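Local coordinates for putative acetyltransferase (Streptococcus mutans, PDB 3LD2), which binds coenzyme A and, as a member of the GNAT family, probably transfers an acyl group from the cofactor to an acceptor substrate, at residues W56-P64 with H148-A156. Sequence-based numbering, arbitrary orientation.
With COA (coenzyme A), chain E.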
ATOM      1  N   TRP A  56       4.749   0.923 -10.181  1.00 23.37           N
ATOM      2  CA  TRP A  56       3.346   0.907 -10.601  1.00 22.19           C
ATOM      3  C   TRP A  56       3.210   0.657 -12.095  1.00 22.44           C
ATOM      4  O   TRP A  56       3.849   1.314 -12.918  1.00 24.26           O
ATOM      5  CB  TRP A  56       2.602   2.188 -10.184  1.00 22.76           C
ATOM      6  CG  TRP A  56       2.699   2.472  -8.710  1.00 26.23           C
ATOM      7  CD1 TRP A  56       3.312   3.546  -8.118  1.00 25.37           C
ATOM      8  CD2 TRP A  56       2.198   1.653  -7.634  1.00 24.35           C
ATOM      9  NE1 TRP A  56       3.221   3.446  -6.742  1.00 27.44           N
ATOM     10  CE2 TRP A  56       2.545   2.295  -6.422  1.00 23.98           C
ATOM     11  CE3 TRP A  56       1.485   0.453  -7.578  1.00 25.25           C
ATOM     12  CZ2 TRP A  56       2.202   1.775  -5.176  1.00 23.62           C
ATOM     13  CZ3 TRP A  56       1.143  -0.066  -6.331  1.00 24.09           C
ATOM     14  CH2 TRP A  56       1.507   0.591  -5.152  1.00 24.09           C
ATOM     15  N   SER A  57       2.375  -0.317 -12.428  1.00 22.50           N
ATOM     16  CA  SER A  57       2.105  -0.681 -13.811  1.00 23.24           C
ATOM     17  C   SER A  57       0.618  -0.925 -13.943  1.00 19.88           C
ATOM     18  O   SER A  57      -0.080  -1.051 -12.938  1.00 19.15           O
ATOM     19  CB  SER A  57       2.866  -1.950 -14.197  1.00 17.09           C
ATOM     20  OG  SER A  57       2.624  -2.990 -13.261  1.00 21.80           O
ATOM     21  N   GLU A  58       0.152  -0.986 -15.185  1.00 20.08           N
ATOM     22  CA  GLU A  58      -1.234  -1.293 -15.494  1.00 19.00           C
ATOM     23  C   GLU A  58      -1.604  -2.662 -14.985  1.00 20.57           C
ATOM     24  O   GLU A  58      -2.772  -3.038 -15.006  1.00 23.43           O
ATOM     25  CB  GLU A  58      -1.477  -1.218 -16.997  1.00 22.66           C
ATOM     26  CG  GLU A  58      -1.354   0.199 -17.534  1.00 22.50           C
ATOM     27  CD  GLU A  58      -1.888   0.357 -18.937  1.00 29.78           C
ATOM     28  OE1 GLU A  58      -1.342  -0.316 -19.848  1.00 32.45           O
ATOM     29  OE2 GLU A  58      -2.845   1.163 -19.124  1.00 29.63           O
ATOM     30  N   GLN A  59      -0.615  -3.414 -14.518  1.00 20.22           N
ATOM     31  CA  GLN A  59      -0.897  -4.707 -13.899  1.00 19.86           C
ATOM     32  C   GLN A  59      -1.354  -4.578 -12.420  1.00 18.31           C
ATOM     33  O   GLN A  59      -2.025  -5.460 -11.903  1.00 17.97           O
ATOM     34  CB  GLN A  59       0.327  -5.630 -14.021  1.00 22.23           C
ATOM     35  CG  GLN A  59       0.083  -7.101 -13.672  1.00 23.75           C
ATOM     36  CD  GLN A  59      -0.505  -7.901 -14.838  1.00 37.73           C
ATOM     37  OE1 GLN A  59      -1.327  -7.392 -15.617  1.00 40.21           O
ATOM     38  NE2 GLN A  59      -0.091  -9.167 -14.958  1.00 41.60           N
ATOM     39  N   ASN A  60      -1.011  -3.488 -11.738  1.00 17.35           N
ATOM     40  CA  ASN A  60      -1.325  -3.403 -10.307  1.00 14.95           C
ATOM     41  C   ASN A  60      -2.122  -2.173  -9.880  1.00 14.92           C
ATOM     42  O   ASN A  60      -2.515  -2.070  -8.719  1.00 13.77           O
ATOM     43  CB  ASN A  60      -0.061  -3.534  -9.445  1.00 15.73           C
ATOM     44  CG  ASN A  60       0.981  -2.471  -9.769  1.00 18.78           C
ATOM     45  OD1 ASN A  60       0.645  -1.321 -10.049  1.00 18.10           O
ATOM     46  ND2 ASN A  60       2.255  -2.860  -9.747  1.00 20.20           N
ATOM     47  N   THR A  61      -2.359  -1.248 -10.806  1.00 14.04           N
ATOM     48  CA  THR A  61      -3.185  -0.085 -10.522  1.00 14.30           C
ATOM     49  C   THR A  61      -3.982   0.311 -11.781  1.00 17.24           C
ATOM     50  O   THR A  61      -3.503   0.119 -12.888  1.00 17.61           O
ATOM     51  CB  THR A  61      -2.306   1.102 -10.038  1.00 14.60           C
ATOM     52  OG1 THR A  61      -3.104   2.269  -9.927  1.00 12.73           O
ATOM     53  CG2 THR A  61      -1.177   1.400 -11.029  1.00 16.47           C
ATOM     54  N   PRO A  62      -5.210   0.854 -11.618  1.00 20.54           N
ATOM     55  CA  PRO A  62      -6.031   1.296 -12.763  1.00 15.58           C
ATOM     56  C   PRO A  62      -5.892   2.787 -13.059  1.00 17.64           C
ATOM     57  O   PRO A  62      -6.418   3.259 -14.072  1.00 17.48           O
ATOM     58  CB  PRO A  62      -7.464   1.027 -12.299  1.00 15.04           C
ATOM     59  CG  PRO A  62      -7.371   0.620 -10.834  1.00 15.09           C
ATOM     60  CD  PRO A  62      -5.978   0.885 -10.362  1.00 16.20           C
ATOM     61  N   VAL A  63      -5.208   3.512 -12.175  1.00 14.31           N
ATOM     62  CA  VAL A  63      -4.913   4.935 -12.377  1.00 15.34           C
ATOM     63  C   VAL A  63      -3.910   5.198 -13.492  1.00 14.52           C
ATOM     64  O   VAL A  63      -3.003   4.402 -13.733  1.00 18.45           O
ATOM     65  CB  VAL A  63      -4.309   5.555 -11.109  1.00 17.02           C
ATOM     66  CG1 VAL A  63      -4.568   7.036 -11.101  1.00 18.46           C
ATOM     67  CG2 VAL A  63      -4.886   4.897  -9.864  1.00 13.21           C
ATOM     68  N   PRO A  64      -4.043   6.334 -14.171  1.00 16.03           N
ATOM     69  CA  PRO A  64      -3.044   6.570 -15.221  1.00 16.62           C
ATOM     70  C   PRO A  64      -1.628   6.770 -14.638  1.00 21.00           C
ATOM     71  O   PRO A  64      -1.471   7.268 -13.512  1.00 18.78           O
ATOM     72  CB  PRO A  64      -3.547   7.846 -15.905  1.00 12.95           C
ATOM     73  CG  PRO A  64      -5.015   7.924 -15.527  1.00 16.91           C
ATOM     74  CD  PRO A  64      -5.088   7.369 -14.146  1.00 16.18           C
ATOM     75  N   HIS A 148      -8.277  -2.320  -1.779  1.00 13.66           N
ATOM     76  CA  HIS A 148      -8.702  -2.732  -3.108  1.00 14.74           C
ATOM     77  C   HIS A 148      -7.513  -3.326  -3.855  1.00 16.81           C
ATOM     78  O   HIS A 148      -6.460  -2.695  -3.928  1.00 19.12           O
ATOM     79  CB  HIS A 148      -9.185  -1.522  -3.883  1.00 12.81           C
ATOM     80  CG  HIS A 148     -10.489  -0.980  -3.401  1.00 18.64           C
ATOM     81  ND1 HIS A 148     -11.664  -1.144  -4.100  1.00 19.32           N
ATOM     82  CD2 HIS A 148     -10.807  -0.277  -2.288  1.00 19.69           C
ATOM     83  CE1 HIS A 148     -12.648  -0.557  -3.443  1.00 21.08           C
ATOM     84  NE2 HIS A 148     -12.155  -0.023  -2.340  1.00 21.58           N
ATOM     85  N   VAL A 149      -7.674  -4.529  -4.403  1.00 14.16           N
ATOM     86  CA  VAL A 149      -6.606  -5.194  -5.142  1.00 10.05           C
ATOM     87  C   VAL A 149      -7.135  -5.580  -6.528  1.00 11.88           C
ATOM     88  O   VAL A 149      -8.152  -6.260  -6.638  1.00 12.04           O
ATOM     89  CB  VAL A 149      -6.106  -6.455  -4.389  1.00 13.67           C
ATOM     90  CG1 VAL A 149      -4.808  -6.979  -4.995  1.00 14.32           C
ATOM     91  CG2 VAL A 149      -5.899  -6.174  -2.913  1.00 13.63           C
ATOM     92  N   LEU A 150      -6.473  -5.117  -7.585  1.00 13.35           N
ATOM     93  CA  LEU A 150      -6.757  -5.584  -8.943  1.00 12.03           C
ATOM     94  C   LEU A 150      -6.566  -7.089  -9.007  1.00 12.16           C
ATOM     95  O   LEU A 150      -5.594  -7.593  -8.452  1.00  9.94           O
ATOM     96  CB  LEU A 150      -5.798  -4.961  -9.934  1.00 11.06           C
ATOM     97  CG  LEU A 150      -6.028  -3.499 -10.257  1.00 12.77           C
ATOM     98  CD1 LEU A 150      -5.244  -3.144 -11.520  1.00 10.92           C
ATOM     99  CD2 LEU A 150      -7.529  -3.233 -10.429  1.00 11.24           C
ATOM    100  N   SER A 151      -7.495  -7.799  -9.662  1.00 11.34           N
ATOM    101  CA  SER A 151      -7.400  -9.258  -9.788  1.00 10.98           C
ATOM    102  C   SER A 151      -6.181  -9.709 -10.620  1.00 12.20           C
ATOM    103  O   SER A 151      -5.796 -10.864 -10.593  1.00 11.06           O
ATOM    104  CB  SER A 151      -8.718  -9.875 -10.296  1.00 11.64           C
ATOM    105  OG  SER A 151      -9.068  -9.442 -11.596  1.00 10.60           O
ATOM    106  N   SER A 152      -5.568  -8.767 -11.328  1.00 12.03           N
ATOM    107  CA  SER A 152      -4.395  -9.023 -12.114  1.00 10.69           C
ATOM    108  C   SER A 152      -3.143  -9.039 -11.248  1.00 16.33           C
ATOM    109  O   SER A 152      -2.066  -9.463 -11.689  1.00 15.33           O
ATOM    110  CB  SER A 152      -4.264  -7.934 -13.176  1.00 15.17           C
ATOM    111  OG  SER A 152      -4.408  -6.645 -12.609  1.00 12.54           O
ATOM    112  N   ASN A 153      -3.273  -8.542 -10.020  1.00 19.90           N
ATOM    113  CA  ASN A 153      -2.127  -8.421  -9.122  1.00 14.63           C
ATOM    114  C   ASN A 153      -1.898  -9.697  -8.351  1.00 14.55           C
ATOM    115  O   ASN A 153      -2.195  -9.801  -7.169  1.00 14.99           O
ATOM    116  CB  ASN A 153      -2.281  -7.247  -8.184  1.00 13.07           C
ATOM    117  CG  ASN A 153      -0.956  -6.804  -7.615  1.00 17.65           C
ATOM    118  OD1 ASN A 153      -0.744  -5.622  -7.352  1.00 19.58           O
ATOM    119  ND2 ASN A 153      -0.046  -7.745  -7.450  1.00 13.93           N
ATOM    120  N   GLN A 154      -1.352 -10.668  -9.064  1.00 16.56           N
ATOM    121  CA  GLN A 154      -1.218 -12.032  -8.594  1.00 16.18           C
ATOM    122  C   GLN A 154      -0.414 -12.144  -7.326  1.00 16.15           C
ATOM    123  O   GLN A 154      -0.753 -12.942  -6.453  1.00 18.56           O
ATOM    124  CB  GLN A 154      -0.536 -12.867  -9.681  1.00 15.95           C
ATOM    125  CG  GLN A 154      -0.340 -14.306  -9.321  1.00 12.54           C
ATOM    126  CD  GLN A 154      -0.025 -15.115 -10.538  1.00 14.73           C
ATOM    127  OE1 GLN A 154      -0.264 -14.660 -11.671  1.00 14.38           O
ATOM    128  NE2 GLN A 154       0.523 -16.321 -10.335  1.00 11.19           N
ATOM    129  N   GLU A 155       0.671 -11.378  -7.227  1.00 16.20           N
ATOM    130  CA  GLU A 155       1.518 -11.471  -6.036  1.00 18.35           C
ATOM    131  C   GLU A 155       0.873 -10.813  -4.824  1.00 17.14           C
ATOM    132  O   GLU A 155       1.029 -11.309  -3.704  1.00 19.72           O
ATOM    133  CB  GLU A 155       2.934 -10.928  -6.267  1.00 18.53           C
ATOM    134  CG  GLU A 155       3.016  -9.730  -7.167  1.00 24.50           C
ATOM    135  CD  GLU A 155       3.024 -10.117  -8.631  1.00 26.86           C
ATOM    136  OE1 GLU A 155       2.445  -9.367  -9.462  1.00 22.33           O
ATOM    137  OE2 GLU A 155       3.608 -11.182  -8.943  1.00 33.89           O
ATOM    138  N   ALA A 156       0.156  -9.710  -5.046  1.00 13.87           N
ATOM    139  CA  ALA A 156      -0.591  -9.058  -3.971  1.00 15.69           C
ATOM    140  C   ALA A 156      -1.694  -9.970  -3.440  1.00 18.03           C
ATOM    141  O   ALA A 156      -1.886 -10.100  -2.221  1.00 15.82           O
ATOM    142  CB  ALA A 156      -1.160  -7.719  -4.419  1.00 13.92           C
TER
HETATM  143  N1A COA E 164       4.522 -15.466  -5.917  1.00 22.17           N
HETATM  144  C2A COA E 164       3.874 -16.330  -4.902  1.00 18.18           C
HETATM  145  N3A COA E 164       3.689 -15.804  -3.505  1.00 17.21           N
HETATM  146  C4A COA E 164       4.131 -14.458  -3.177  1.00 16.18           C
HETATM  147  C5A COA E 164       4.754 -13.599  -4.195  1.00 17.44           C
HETATM  148  C6A COA E 164       4.963 -14.110  -5.586  1.00 14.94           C
HETATM  149  N6A COA E 164       5.591 -13.221  -6.550  1.00 15.24           N
HETATM  150  N7A COA E 164       5.105 -12.293  -3.616  1.00 18.31           N
HETATM  151  C8A COA E 164       4.676 -12.348  -2.239  1.00 18.08           C
HETATM  152  N9A COA E 164       3.996 -13.647  -2.000  1.00 16.39           N
HETATM  153  C1B COA E 164       3.843 -13.995  -0.684  1.00 21.51           C
HETATM  154  C2B COA E 164       4.255 -15.298  -0.027  1.00 24.84           C
HETATM  155  O2B COA E 164       4.019 -16.576  -0.536  1.00 39.82           O
HETATM  156  C3B COA E 164       4.765 -14.985   1.311  1.00 27.48           C
HETATM  157  O3B COA E 164       5.384 -15.917   2.141  1.00 35.89           O
HETATM  158  P3B COA E 164       6.888 -16.490   1.660  1.00 32.97           P
HETATM  159  O7A COA E 164       7.558 -17.109   3.035  1.00 27.38           O
HETATM  160  O8A COA E 164       6.758 -17.699   0.527  1.00 36.86           O
HETATM  161  O9A COA E 164       7.708 -15.449   1.067  1.00 29.62           O
HETATM  162  C4B COA E 164       4.712 -13.477   1.455  1.00 25.01           C
HETATM  163  O4B COA E 164       4.193 -12.892   0.206  1.00 28.03           O
HETATM  164  C5B COA E 164       5.339 -12.548   2.436  1.00 24.32           C
HETATM  165  O5B COA E 164       6.362 -12.220   1.513  1.00 21.07           O
HETATM  166  P1A COA E 164       7.185 -10.801   1.417  1.00 16.40           P
HETATM  167  O1A COA E 164       8.760 -11.141   1.045  1.00 23.01           O
HETATM  168  O2A COA E 164       7.065 -10.124   2.701  1.00 17.88           O
HETATM  169  O3A COA E 164       6.541  -9.868   0.236  1.00 15.37           O
HETATM  170  P2A COA E 164       7.368  -8.722  -0.592  1.00 15.84           P
HETATM  171  O4A COA E 164       8.170  -9.431  -1.847  1.00 23.34           O
HETATM  172  O5A COA E 164       8.311  -8.005   0.257  1.00 21.03           O
HETATM  173  O6A COA E 164       6.275  -7.689  -1.253  1.00 15.99           O
HETATM  174  CBP COA E 164       4.402  -7.032  -2.440  1.00 19.10           C
HETATM  175  CCP COA E 164       4.983  -8.146  -1.553  1.00 14.82           C
HETATM  176  CDP COA E 164       4.404  -5.724  -1.602  1.00 13.41           C
HETATM  177  CEP COA E 164       2.982  -7.403  -2.944  1.00 16.54           C
HETATM  178  CAP COA E 164       5.363  -6.822  -3.643  1.00 15.15           C
HETATM  179  OAP COA E 164       5.250  -7.820  -4.621  1.00 15.29           O
HETATM  180  C9P COA E 164       5.022  -5.511  -4.336  1.00 14.94           C
HETATM  181  O9P COA E 164       5.813  -4.628  -4.274  1.00 17.58           O
HETATM  182  N8P COA E 164       4.221  -5.558  -5.548  1.00 15.30           N
HETATM  183  C7P COA E 164       4.443  -4.432  -6.432  1.00 15.19           C
HETATM  184  C6P COA E 164       3.157  -3.631  -6.661  1.00 22.30           C
HETATM  185  C5P COA E 164       2.222  -3.725  -5.452  1.00 22.01           C
HETATM  186  O5P COA E 164       2.465  -3.090  -4.484  1.00 27.03           O
HETATM  187  N4P COA E 164       0.994  -4.494  -5.510  1.00 22.44           N
HETATM  188  C3P COA E 164      -0.173  -4.133  -4.680  1.00 29.84           C
HETATM  189  C2P COA E 164       0.152  -3.382  -3.385  1.00 21.59           C
HETATM  190  S1P COA E 164      -0.665  -1.749  -3.458  1.00 50.25           S
HETATM  191  O   HOH W   1      -4.868  -5.098 -14.853  1.00 15.65           O
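Q59 and N60 bring their CA atoms within 5.8 and 5.2 Å of the CA atoms of S152 and N153, which places the irregular loop 56-64 over the type I turn L150-N153 joining strand 144-150 to helix 154-162 in this GNAT fold. S152 makes the direct hydrogen bond across the contact: with OG between backbone N and carbonyl carbon (chi1 49°), it donates to Q59 O at 2.8 Å, approaching from above the carbonyl plane. A water donates both to this OG and to E58 O, adding a second bridge. The bent Q59 side chain lies along S152, and its OE1 accepts from K178 NZ. Beside this polar seam, L150 CD1 rests 3.5 Å from T61 N, while CD2 meets P62 CG at 3.9 Å; F175 of strand 166-177 touches both side chains. The loop folds on itself where S57 N donates to N60 OD1 over 3.1 Å with an N-H...O angle of 162°, from above the amide's carbonyl plane, while ND2 binds T55 O. N153, the helix N-cap, has CG anti to its backbone N (chi1 -159°), bringing OD1 within reach of both N60 CB and the pantetheine arm of coenzyme A. There N4P of the cofactor donates a weak, bent hydrogen bond to N153 OD1, 2.8 Å long.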